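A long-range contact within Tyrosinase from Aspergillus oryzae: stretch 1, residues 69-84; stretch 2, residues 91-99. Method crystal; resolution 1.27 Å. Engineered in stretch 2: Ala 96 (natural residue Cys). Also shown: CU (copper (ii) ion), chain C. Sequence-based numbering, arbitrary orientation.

Stretch 1 69-84: GIHGAPWTEWDGVPGG
Stretch 2 91-99: NPTGFAVHN

Two segments without regular helix or strand bury 582 Å² between them. The nearest CA pairing is Gly 72 CA with Gly 94 CA, 3.8 Å apart; the CA atoms of His 71 and Ala 96 are 4.8 Å apart, so the pairing runs in opposite sequence order. Stretch 1 passes a cis peptide bond before Pro 74, then Trp 75 with positive phi (71/46), and a type I' turn from Trp 78 to Val 81, closed by Val 81 N to Trp 78 O (2.9 Å) and Trp 78 N to Val 81 O (3.1 Å).

One direct hydrogen bond joins the stretches: Phe 95 N donates to Ile 70 O at 3.1 Å, with an N-H...O angle of 152°. Beside it, Gly 94 CA approaches His 71 O at 3.4 Å, 150° at the hydrogen, a CA-H...O contact. This proximity leaves no room for a side chain at Gly 94 (-90/-173): an ideal CB would lie 2.1 Å from His 71 O and 2.6 Å from Gly 72 CA.

Water extends the polar link. Water 1 donates to His 71 O (2.8 Å) and accepts from Gly 94 N (2.9 Å). Water 2 accepts from Gly 84 N (2.7 Å) and donates to Thr 93 O (2.8 Å), with a weak bond to Trp 75 O (3.3 Å).

Phe 95 (chi1 -68°, m; chi2 -75°) has the largest area covered by the opposing stretch, 136 Å². Its CA-to-CB bond points sideways, but the ring end comes nearer stretch 1. Its ring makes three apolar contacts: Phe 95 CD2 to Ile 70 CG2, 4.1 Å; Phe 95 CE2 to Trp 78 CB, 4.3 Å; Phe 95 CE1 to Val 81 CG1, 3.7 Å. Val 81 O lies at the ring edge, 3.6 Å from Phe 95 CZ.

The CA-to-CB bond of Trp 75 (chi1 -52°, m; chi2 -59°) points toward stretch 2. Pro 92 CB sits over its six-membered ring, 3.9 Å from the centroid and 22° off the normal, which defines a CH-pi contact.

Copper ties the histidines together. His 71 NE2 binds CU at 2.1 Å and His 98 NE2 at 2.2 Å, with water 3 at 1.9 Å and one ligand from elsewhere in the structure. The two NE2 atoms, of His 71 and His 98, are 3.3 Å apart without a hydrogen bond, as both coordinate the metal. His 71 is t (-173°), His 98 m (-62°); their ring planes meet obliquely at 79°. The CA-to-CB bond of Ala 96, an engineered residue (naturally Cys), points toward stretch 1, and Ala 96 CB lies 3.3 Å from His 71 CD2.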

# COMPACT_ATOMS: atom_id res chain seq x y z
N GLY A 69 6.23 -13.30 18.87
CA GLY A 69 6.79 -12.72 20.08
C GLY A 69 7.99 -13.48 20.59
O GLY A 69 8.79 -12.92 21.34
N ILE A 70 8.19 -14.73 20.18
CA ILE A 70 9.40 -15.45 20.61
C ILE A 70 10.64 -14.69 20.20
O ILE A 70 11.64 -14.65 20.93
CB ILE A 70 9.40 -16.87 20.00
CG1 ILE A 70 8.30 -17.74 20.63
CG2 ILE A 70 10.77 -17.51 20.15
CD1 ILE A 70 8.01 -19.02 19.89
N HIS A 71 10.61 -14.13 19.00
CA HIS A 71 11.80 -13.54 18.39
C HIS A 71 12.28 -12.31 19.14
O HIS A 71 13.48 -12.12 19.29
CB HIS A 71 11.45 -13.19 16.95
CG HIS A 71 12.58 -12.72 16.09
ND1 HIS A 71 12.70 -11.37 15.79
CD2 HIS A 71 13.60 -13.35 15.50
CE1 HIS A 71 13.78 -11.23 15.01
NE2 HIS A 71 14.34 -12.40 14.82
N GLY A 72 11.37 -11.43 19.58
CA GLY A 72 11.70 -10.11 20.07
C GLY A 72 10.68 -9.57 21.03
O GLY A 72 10.31 -10.21 22.02
N ALA A 73 10.25 -8.33 20.78
CA ALA A 73 9.25 -7.68 21.62
C ALA A 73 7.95 -8.46 21.55
O ALA A 73 7.63 -9.01 20.49
CB ALA A 73 9.05 -6.23 21.17
N PRO A 74 7.13 -8.50 22.60
CA PRO A 74 7.27 -7.72 23.83
C PRO A 74 8.16 -8.31 24.92
O PRO A 74 8.13 -7.85 26.07
CB PRO A 74 5.81 -7.66 24.35
CG PRO A 74 5.22 -8.96 23.87
CD PRO A 74 5.82 -9.19 22.51
N TRP A 75 8.94 -9.32 24.59
CA TRP A 75 9.97 -9.86 25.46
C TRP A 75 9.39 -10.62 26.65
O TRP A 75 9.85 -10.45 27.78
CB TRP A 75 10.91 -8.74 25.92
CG TRP A 75 11.47 -7.91 24.79
CD1 TRP A 75 12.22 -8.34 23.73
CD2 TRP A 75 11.32 -6.50 24.65
NE1 TRP A 75 12.54 -7.28 22.91
CE2 TRP A 75 12.00 -6.13 23.46
CE3 TRP A 75 10.68 -5.52 25.41
CZ2 TRP A 75 12.06 -4.81 23.00
CZ3 TRP A 75 10.73 -4.22 24.95
CH2 TRP A 75 11.41 -3.87 23.77
N THR A 76 8.41 -11.49 26.39
CA THR A 76 7.76 -12.25 27.44
C THR A 76 8.17 -13.72 27.41
O THR A 76 8.86 -14.18 26.51
CB THR A 76 6.22 -12.21 27.32
OG1 THR A 76 5.82 -12.98 26.17
CG2 THR A 76 5.68 -10.80 27.12
N GLU A 77 7.67 -14.46 28.39
CA GLU A 77 7.79 -15.91 28.44
C GLU A 77 7.14 -16.56 27.23
O GLU A 77 6.22 -16.02 26.62
CB GLU A 77 7.18 -16.48 29.72
CG GLU A 77 5.68 -16.56 29.73
CD GLU A 77 5.10 -17.82 29.12
OE1 GLU A 77 5.62 -18.95 29.18
OE2 GLU A 77 4.02 -17.67 28.52
N TRP A 78 7.68 -17.73 26.88
CA TRP A 78 7.02 -18.60 25.92
C TRP A 78 7.31 -20.04 26.32
O TRP A 78 8.43 -20.36 26.72
CB TRP A 78 7.48 -18.32 24.47
CG TRP A 78 6.65 -19.11 23.50
CD1 TRP A 78 5.43 -18.77 22.99
CD2 TRP A 78 6.98 -20.37 22.91
NE1 TRP A 78 4.99 -19.74 22.14
CE2 TRP A 78 5.91 -20.74 22.06
CE3 TRP A 78 8.09 -21.22 23.02
CZ2 TRP A 78 5.90 -21.93 21.32
CZ3 TRP A 78 8.07 -22.39 22.28
CH2 TRP A 78 7.01 -22.73 21.46
N ASP A 79 6.31 -20.91 26.24
CA ASP A 79 6.45 -22.33 26.56
C ASP A 79 7.11 -22.56 27.91
O ASP A 79 7.85 -23.52 28.12
CB ASP A 79 7.19 -23.10 25.47
CG ASP A 79 6.73 -24.54 25.38
OD1 ASP A 79 5.57 -24.83 25.77
OD2 ASP A 79 7.53 -25.39 24.93
N GLY A 80 6.77 -21.70 28.88
CA GLY A 80 7.27 -21.92 30.23
C GLY A 80 8.70 -21.47 30.45
O GLY A 80 9.23 -21.66 31.55
N VAL A 81 9.29 -20.85 29.44
CA VAL A 81 10.65 -20.34 29.52
C VAL A 81 10.59 -18.84 29.76
O VAL A 81 9.95 -18.13 28.96
CB VAL A 81 11.41 -20.62 28.21
CG1 VAL A 81 12.86 -20.15 28.34
CG2 VAL A 81 11.31 -22.08 27.81
N PRO A 82 11.14 -18.33 30.84
CA PRO A 82 10.95 -16.91 31.16
C PRO A 82 11.64 -15.96 30.18
O PRO A 82 12.68 -16.32 29.64
CB PRO A 82 11.59 -16.76 32.54
CG PRO A 82 11.61 -18.15 33.09
CD PRO A 82 11.90 -19.03 31.89
N GLY A 83 11.03 -14.79 29.99
CA GLY A 83 11.69 -13.68 29.30
C GLY A 83 12.63 -12.94 30.25
O GLY A 83 12.98 -13.49 31.31
N GLY A 84 13.02 -11.72 29.91
CA GLY A 84 13.90 -10.93 30.76
C GLY A 84 15.34 -10.93 30.29
O GLY A 84 16.24 -10.49 30.99
N ASN A 91 19.64 -3.74 26.74
CA ASN A 91 18.21 -3.56 26.56
C ASN A 91 17.48 -4.90 26.57
O ASN A 91 18.09 -5.91 26.25
CB ASN A 91 17.90 -2.91 25.21
CG ASN A 91 18.34 -1.45 25.20
OD1 ASN A 91 18.42 -0.82 26.25
ND2 ASN A 91 18.66 -0.98 24.00
N PRO A 92 16.21 -4.88 26.92
CA PRO A 92 15.44 -6.12 26.80
C PRO A 92 15.56 -6.68 25.38
O PRO A 92 15.57 -5.93 24.40
CB PRO A 92 14.00 -5.66 27.08
CG PRO A 92 14.19 -4.45 27.96
CD PRO A 92 15.42 -3.76 27.44
N THR A 93 15.64 -7.99 25.28
CA THR A 93 15.75 -8.62 23.96
C THR A 93 15.01 -9.94 23.98
O THR A 93 14.60 -10.43 25.04
CB THR A 93 17.24 -8.76 23.61
OG1 THR A 93 17.40 -9.03 22.21
CG2 THR A 93 17.83 -9.92 24.39
N GLY A 94 14.80 -10.51 22.80
CA GLY A 94 14.05 -11.73 22.64
C GLY A 94 14.94 -12.96 22.71
O GLY A 94 16.14 -12.89 23.02
N PHE A 95 14.31 -14.11 22.43
CA PHE A 95 15.07 -15.36 22.46
C PHE A 95 15.95 -15.50 21.23
O PHE A 95 16.83 -16.35 21.21
CB PHE A 95 14.14 -16.57 22.51
CG PHE A 95 13.38 -16.68 23.81
CD1 PHE A 95 14.05 -17.13 24.94
CD2 PHE A 95 12.02 -16.41 23.92
CE1 PHE A 95 13.38 -17.27 26.15
CE2 PHE A 95 11.34 -16.53 25.13
CZ PHE A 95 12.03 -17.00 26.23
N ALA A 96 15.65 -14.76 20.17
CA ALA A 96 16.34 -14.94 18.91
C ALA A 96 17.84 -14.73 19.08
O ALA A 96 18.27 -13.83 19.82
CB ALA A 96 15.81 -13.96 17.87
N VAL A 97 18.60 -15.56 18.38
CA VAL A 97 20.05 -15.39 18.35
C VAL A 97 20.46 -14.55 17.15
O VAL A 97 20.23 -14.94 16.01
CB VAL A 97 20.79 -16.74 18.26
CG1 VAL A 97 22.27 -16.48 18.07
CG2 VAL A 97 20.53 -17.57 19.52
N HIS A 98 21.06 -13.40 17.43
CA HIS A 98 21.70 -12.54 16.44
C HIS A 98 23.14 -12.29 16.85
O HIS A 98 23.44 -12.24 18.06
CB HIS A 98 20.92 -11.22 16.27
CG HIS A 98 19.53 -11.49 15.78
ND1 HIS A 98 18.42 -11.27 16.58
CD2 HIS A 98 19.04 -11.97 14.61
CE1 HIS A 98 17.34 -11.56 15.90
NE2 HIS A 98 17.66 -12.03 14.70
N ASN A 99 24.01 -12.15 15.88
CA ASN A 99 25.44 -11.87 16.12
C ASN A 99 26.05 -12.97 16.97
O ASN A 99 26.90 -12.72 17.83
CB ASN A 99 25.66 -10.51 16.79
CG ASN A 99 27.09 -10.04 16.66
OD1 ASN A 99 27.70 -10.12 15.59
ND2 ASN A 99 27.68 -9.55 17.76
CU CU C . 16.07 -13.45 14.15
O HOH W 1 15.31 -10.14 19.95
O HOH W 2 13.07 -11.23 27.30
O HOH W 3 15.88 -12.46 12.51